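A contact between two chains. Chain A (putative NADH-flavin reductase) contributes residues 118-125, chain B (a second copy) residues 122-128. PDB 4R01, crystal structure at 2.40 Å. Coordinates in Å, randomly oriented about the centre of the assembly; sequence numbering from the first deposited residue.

Chain A 118-125: PDFPEEFK
Chain B, residues 122-128: EEFKPLA

The two stretches come from two copies of one protein and overlap in sequence. Both chains use F124, but with different partners. No hydrogen bond or salt bridge crosses between them. The contact rests on shape, and 353 Å² is buried, both sides summed. F120(A), E123(B) and P126(B) are buried in the assembly.

In chain A, P118(A) and D119(A) have phi/psi of -59/-26 and -97/-2. F120(A) and P121(A) are extended, at -64/119 and -57/133. E122(A) to F124(A) have helical angles, and F124(A) N donates a hydrogen bond to P121(A) O at 3.1 Å. In chain B, E122(B) to F124(B) have helical phi/psi without the regular bonds; K125(B) to A128(B) are helical, and the helix continues later in the chain. A128(B) N donates a hydrogen bond to F124(B) O at 3.0 Å. The CA of F120(A) lies 6.4 Å from the CA of E123(B), and the CA of P121(A) 7.3 Å from that of F124(B).

E123(B) has the largest covered area, 72 Å². Its CB points toward chain A, chi1 and chi2 are both m (-75°, -70°), and chi3 is -14°. Its OE1 reaches 3.2 Å from CE2 of F120(A), approaching that ring obliquely. F120(A) is t (-164°) with chi2 -91°. Its CB points sideways, but the ring end comes nearer and meets the carboxylate.

P121(A) is a compact bump with a C-gamma endo pucker. It sits between E123(B) and F124(B), its CG 4.0 Å from the backbone O of E123(B) and its CD 4.5 Å from CE1 of F124(B). A rigid apolar ring suits this place.

F124(B) is m (-74°) with chi2 near 1°. Its CB points away, yet its ring end returns to chain A. CE1 lies 3.1 Å from the backbone O of D119(A), which is at the ring edge; the polarised edge is a fitting neighbour for this oxygen. The CB of D119(A) points toward chain B; chi1 is -94°, between wells, and chi2 is -74°. Its OD1 is 3.5 Å from CZ of F124(B).

F124(A) has nearly the same rotamer, m (-74°) with chi2 4°, but its CB points toward chain B. The ring tip reaches in beside P126(B) and L127(B). Its CE2 is 3.9 Å from CB of P126(B) and 4.3 Å from O of E123(B). Its CZ is 4.5 Å from CB of L127(B), which is t, p (179°, 53°). CB of P126(B) and N of L127(B) lie at the ring edge; both side chains give the ring apolar neighbours.

The lysines stay out of the contact. Each pairs within its own chain in a salt bridge: K125(A) NZ to E122(A) OE2 at 2.6 Å, and K125(B) NZ to E122(B) OE1 at 2.8 Å.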

ATOM      1  N   PRO A 118      -9.007  -0.605   8.469  1.00 39.12           N
ATOM      2  CA  PRO A 118      -8.305  -0.097   9.654  1.00 40.63           C
ATOM      3  C   PRO A 118      -7.452   1.142   9.381  1.00 40.56           C
ATOM      4  O   PRO A 118      -7.227   1.931  10.299  1.00 41.28           O
ATOM      5  CB  PRO A 118      -7.419  -1.278  10.064  1.00 41.02           C
ATOM      6  CG  PRO A 118      -8.125  -2.472   9.536  1.00 39.46           C
ATOM      7  CD  PRO A 118      -8.729  -2.034   8.239  1.00 38.92           C
ATOM      8  N   ASP A 119      -6.991   1.316   8.148  1.00 45.94           N
ATOM      9  CA  ASP A 119      -6.091   2.419   7.827  1.00 50.21           C
ATOM     10  C   ASP A 119      -6.793   3.644   7.241  1.00 45.45           C
ATOM     11  O   ASP A 119      -6.141   4.647   6.954  1.00 44.73           O
ATOM     12  CB  ASP A 119      -5.007   1.948   6.856  1.00 58.86           C
ATOM     13  CG  ASP A 119      -3.746   1.510   7.567  1.00 72.60           C
ATOM     14  OD1 ASP A 119      -3.001   2.389   8.049  1.00 76.90           O
ATOM     15  OD2 ASP A 119      -3.502   0.288   7.649  1.00 79.86           O
ATOM     16  N   PHE A 120      -8.107   3.569   7.059  1.00 40.65           N
ATOM     17  CA  PHE A 120      -8.848   4.711   6.529  1.00 37.07           C
ATOM     18  C   PHE A 120      -8.772   5.882   7.505  1.00 36.47           C
ATOM     19  O   PHE A 120      -9.219   5.770   8.647  1.00 40.34           O
ATOM     20  CB  PHE A 120     -10.307   4.345   6.250  1.00 33.64           C
ATOM     21  CG  PHE A 120     -11.012   5.333   5.365  1.00 32.54           C
ATOM     22  CD1 PHE A 120     -11.694   6.409   5.908  1.00 29.40           C
ATOM     23  CD2 PHE A 120     -10.983   5.192   3.986  1.00 33.40           C
ATOM     24  CE1 PHE A 120     -12.342   7.323   5.094  1.00 27.48           C
ATOM     25  CE2 PHE A 120     -11.629   6.104   3.165  1.00 31.18           C
ATOM     26  CZ  PHE A 120     -12.308   7.171   3.721  1.00 26.90           C
ATOM     27  N   PRO A 121      -8.201   7.009   7.053  1.00 32.59           N
ATOM     28  CA  PRO A 121      -7.893   8.172   7.896  1.00 33.74           C
ATOM     29  C   PRO A 121      -9.112   8.742   8.611  1.00 32.16           C
ATOM     30  O   PRO A 121     -10.156   8.938   7.989  1.00 31.15           O
ATOM     31  CB  PRO A 121      -7.321   9.188   6.901  1.00 27.95           C
ATOM     32  CG  PRO A 121      -7.810   8.747   5.571  1.00 32.51           C
ATOM     33  CD  PRO A 121      -7.871   7.256   5.640  1.00 32.27           C
ATOM     34  N   GLU A 122      -8.960   8.998   9.908  1.00 35.80           N
ATOM     35  CA  GLU A 122     -10.042   9.491  10.754  1.00 46.19           C
ATOM     36  C   GLU A 122     -10.711  10.746  10.205  1.00 49.37           C
ATOM     37  O   GLU A 122     -11.935  10.855  10.211  1.00 52.09           O
ATOM     38  CB  GLU A 122      -9.519   9.773  12.165  1.00 55.60           C
ATOM     39  CG  GLU A 122      -9.705   8.626  13.146  1.00 64.54           C
ATOM     40  CD  GLU A 122     -11.163   8.247  13.332  1.00 69.50           C
ATOM     41  OE1 GLU A 122     -12.026   9.149  13.288  1.00 71.33           O
ATOM     42  OE2 GLU A 122     -11.445   7.044  13.529  1.00 70.45           O
ATOM     43  N   GLU A 123      -9.904  11.685   9.723  1.00 50.21           N
ATOM     44  CA  GLU A 123     -10.413  12.977   9.272  1.00 52.78           C
ATOM     45  C   GLU A 123     -11.294  12.871   8.026  1.00 47.31           C
ATOM     46  O   GLU A 123     -12.025  13.804   7.697  1.00 45.66           O
ATOM     47  CB  GLU A 123      -9.253  13.939   9.001  1.00 61.49           C
ATOM     48  CG  GLU A 123      -8.343  14.181  10.198  1.00 71.45           C
ATOM     49  CD  GLU A 123      -7.216  13.168  10.296  1.00 77.63           C
ATOM     50  OE1 GLU A 123      -7.194  12.217   9.486  1.00 75.78           O
ATOM     51  OE2 GLU A 123      -6.349  13.326  11.182  1.00 82.41           O
ATOM     52  N   PHE A 124     -11.227  11.737   7.337  1.00 41.84           N
ATOM     53  CA  PHE A 124     -12.031  11.542   6.136  1.00 37.42           C
ATOM     54  C   PHE A 124     -13.358  10.874   6.468  1.00 34.28           C
ATOM     55  O   PHE A 124     -14.327  10.980   5.714  1.00 32.91           O
ATOM     56  CB  PHE A 124     -11.274  10.702   5.103  1.00 34.62           C
ATOM     57  CG  PHE A 124     -10.165  11.441   4.407  1.00 34.82           C
ATOM     58  CD1 PHE A 124      -9.836  12.740   4.768  1.00 36.49           C
ATOM     59  CD2 PHE A 124      -9.457  10.838   3.379  1.00 33.80           C
ATOM     60  CE1 PHE A 124      -8.818  13.418   4.127  1.00 36.59           C
ATOM     61  CE2 PHE A 124      -8.436  11.510   2.733  1.00 34.70           C
ATOM     62  CZ  PHE A 124      -8.117  12.805   3.108  1.00 37.66           C
ATOM     63  N   LYS A 125     -13.390  10.189   7.604  1.00 33.72           N
ATOM     64  CA  LYS A 125     -14.551   9.397   8.004  1.00 33.60           C
ATOM     65  C   LYS A 125     -15.886  10.156   8.081  1.00 35.55           C
ATOM     66  O   LYS A 125     -16.905   9.616   7.657  1.00 38.78           O
ATOM     67  CB  LYS A 125     -14.272   8.724   9.348  1.00 37.08           C
ATOM     68  CG  LYS A 125     -13.190   7.667   9.277  1.00 40.72           C
ATOM     69  CD  LYS A 125     -13.047   6.931  10.593  1.00 43.01           C
ATOM     70  CE  LYS A 125     -12.081   5.764  10.463  1.00 42.48           C
ATOM     71  NZ  LYS A 125     -11.835   5.105  11.773  1.00 43.94           N
TER
ATOM     72  N   GLU B 122      -2.822   3.817  -0.751  1.00 37.22           N
ATOM     73  CA  GLU B 122      -3.574   4.679  -1.653  1.00 38.93           C
ATOM     74  C   GLU B 122      -4.438   5.687  -0.901  1.00 39.83           C
ATOM     75  O   GLU B 122      -4.587   6.827  -1.334  1.00 40.50           O
ATOM     76  CB  GLU B 122      -4.446   3.829  -2.582  1.00 42.83           C
ATOM     77  CG  GLU B 122      -4.988   4.576  -3.788  1.00 46.10           C
ATOM     78  CD  GLU B 122      -3.907   4.929  -4.796  1.00 45.49           C
ATOM     79  OE1 GLU B 122      -2.814   4.324  -4.744  1.00 45.46           O
ATOM     80  OE2 GLU B 122      -4.154   5.811  -5.644  1.00 42.67           O
ATOM     81  N   GLU B 123      -4.995   5.260   0.229  1.00 38.43           N
ATOM     82  CA  GLU B 123      -5.876   6.110   1.025  1.00 38.04           C
ATOM     83  C   GLU B 123      -5.136   7.266   1.703  1.00 36.28           C
ATOM     84  O   GLU B 123      -5.761   8.231   2.144  1.00 33.40           O
ATOM     85  CB  GLU B 123      -6.603   5.275   2.085  1.00 40.20           C
ATOM     86  CG  GLU B 123      -7.742   4.415   1.550  1.00 49.37           C
ATOM     87  CD  GLU B 123      -8.942   5.233   1.093  1.00 60.08           C
ATOM     88  OE1 GLU B 123      -9.013   6.437   1.421  1.00 61.54           O
ATOM     89  OE2 GLU B 123      -9.821   4.666   0.411  1.00 65.62           O
ATOM     90  N   PHE B 124      -3.811   7.172   1.788  1.00 35.56           N
ATOM     91  CA  PHE B 124      -3.015   8.233   2.402  1.00 36.29           C
ATOM     92  C   PHE B 124      -2.595   9.282   1.379  1.00 31.12           C
ATOM     93  O   PHE B 124      -2.092  10.344   1.739  1.00 32.76           O
ATOM     94  CB  PHE B 124      -1.763   7.665   3.082  1.00 39.78           C
ATOM     95  CG  PHE B 124      -2.037   6.950   4.376  1.00 47.02           C
ATOM     96  CD1 PHE B 124      -3.326   6.822   4.863  1.00 50.09           C
ATOM     97  CD2 PHE B 124      -0.991   6.419   5.117  1.00 47.79           C
ATOM     98  CE1 PHE B 124      -3.568   6.165   6.053  1.00 51.56           C
ATOM     99  CE2 PHE B 124      -1.228   5.760   6.306  1.00 48.00           C
ATOM    100  CZ  PHE B 124      -2.518   5.634   6.776  1.00 50.59           C
ATOM    101  N   LYS B 125      -2.803   8.978   0.103  1.00 28.07           N
ATOM    102  CA  LYS B 125      -2.308   9.836  -0.971  1.00 30.15           C
ATOM    103  C   LYS B 125      -3.012  11.202  -1.113  1.00 32.04           C
ATOM    104  O   LYS B 125      -2.342  12.192  -1.402  1.00 35.55           O
ATOM    105  CB  LYS B 125      -2.368   9.079  -2.298  1.00 30.61           C
ATOM    106  CG  LYS B 125      -1.384   7.925  -2.361  1.00 31.93           C
ATOM    107  CD  LYS B 125      -1.365   7.265  -3.724  1.00 35.24           C
ATOM    108  CE  LYS B 125      -0.291   6.193  -3.792  1.00 32.73           C
ATOM    109  NZ  LYS B 125      -0.325   5.464  -5.090  1.00 35.30           N
ATOM    110  N   PRO B 126      -4.347  11.268  -0.931  1.00 28.39           N
ATOM    111  CA  PRO B 126      -4.967  12.602  -0.981  1.00 30.32           C
ATOM    112  C   PRO B 126      -4.291  13.632  -0.073  1.00 30.20           C
ATOM    113  O   PRO B 126      -3.903  14.700  -0.546  1.00 26.34           O
ATOM    114  CB  PRO B 126      -6.397  12.330  -0.520  1.00 32.64           C
ATOM    115  CG  PRO B 126      -6.672  10.957  -1.015  1.00 35.18           C
ATOM    116  CD  PRO B 126      -5.369  10.202  -0.887  1.00 29.62           C
ATOM    117  N   LEU B 127      -4.129  13.305   1.204  1.00 27.77           N
ATOM    118  CA  LEU B 127      -3.501  14.228   2.143  1.00 27.15           C
ATOM    119  C   LEU B 127      -1.993  14.364   1.916  1.00 30.98           C
ATOM    120  O   LEU B 127      -1.444  15.461   2.014  1.00 34.32           O
ATOM    121  CB  LEU B 127      -3.775  13.787   3.582  1.00 27.98           C
ATOM    122  CG  LEU B 127      -3.153  14.642   4.686  1.00 34.76           C
ATOM    123  CD1 LEU B 127      -3.514  16.111   4.505  1.00 35.11           C
ATOM    124  CD2 LEU B 127      -3.602  14.147   6.050  1.00 38.84           C
ATOM    125  N   ALA B 128      -1.328  13.252   1.615  1.00 31.60           N
ATOM    126  CA  ALA B 128       0.120  13.261   1.429  1.00 28.53           C
ATOM    127  C   ALA B 128       0.534  14.136   0.247  1.00 30.94           C
ATOM    128  O   ALA B 128       1.483  14.917   0.343  1.00 21.51           O
ATOM    129  CB  ALA B 128       0.640  11.844   1.242  1.00 30.19           C
TER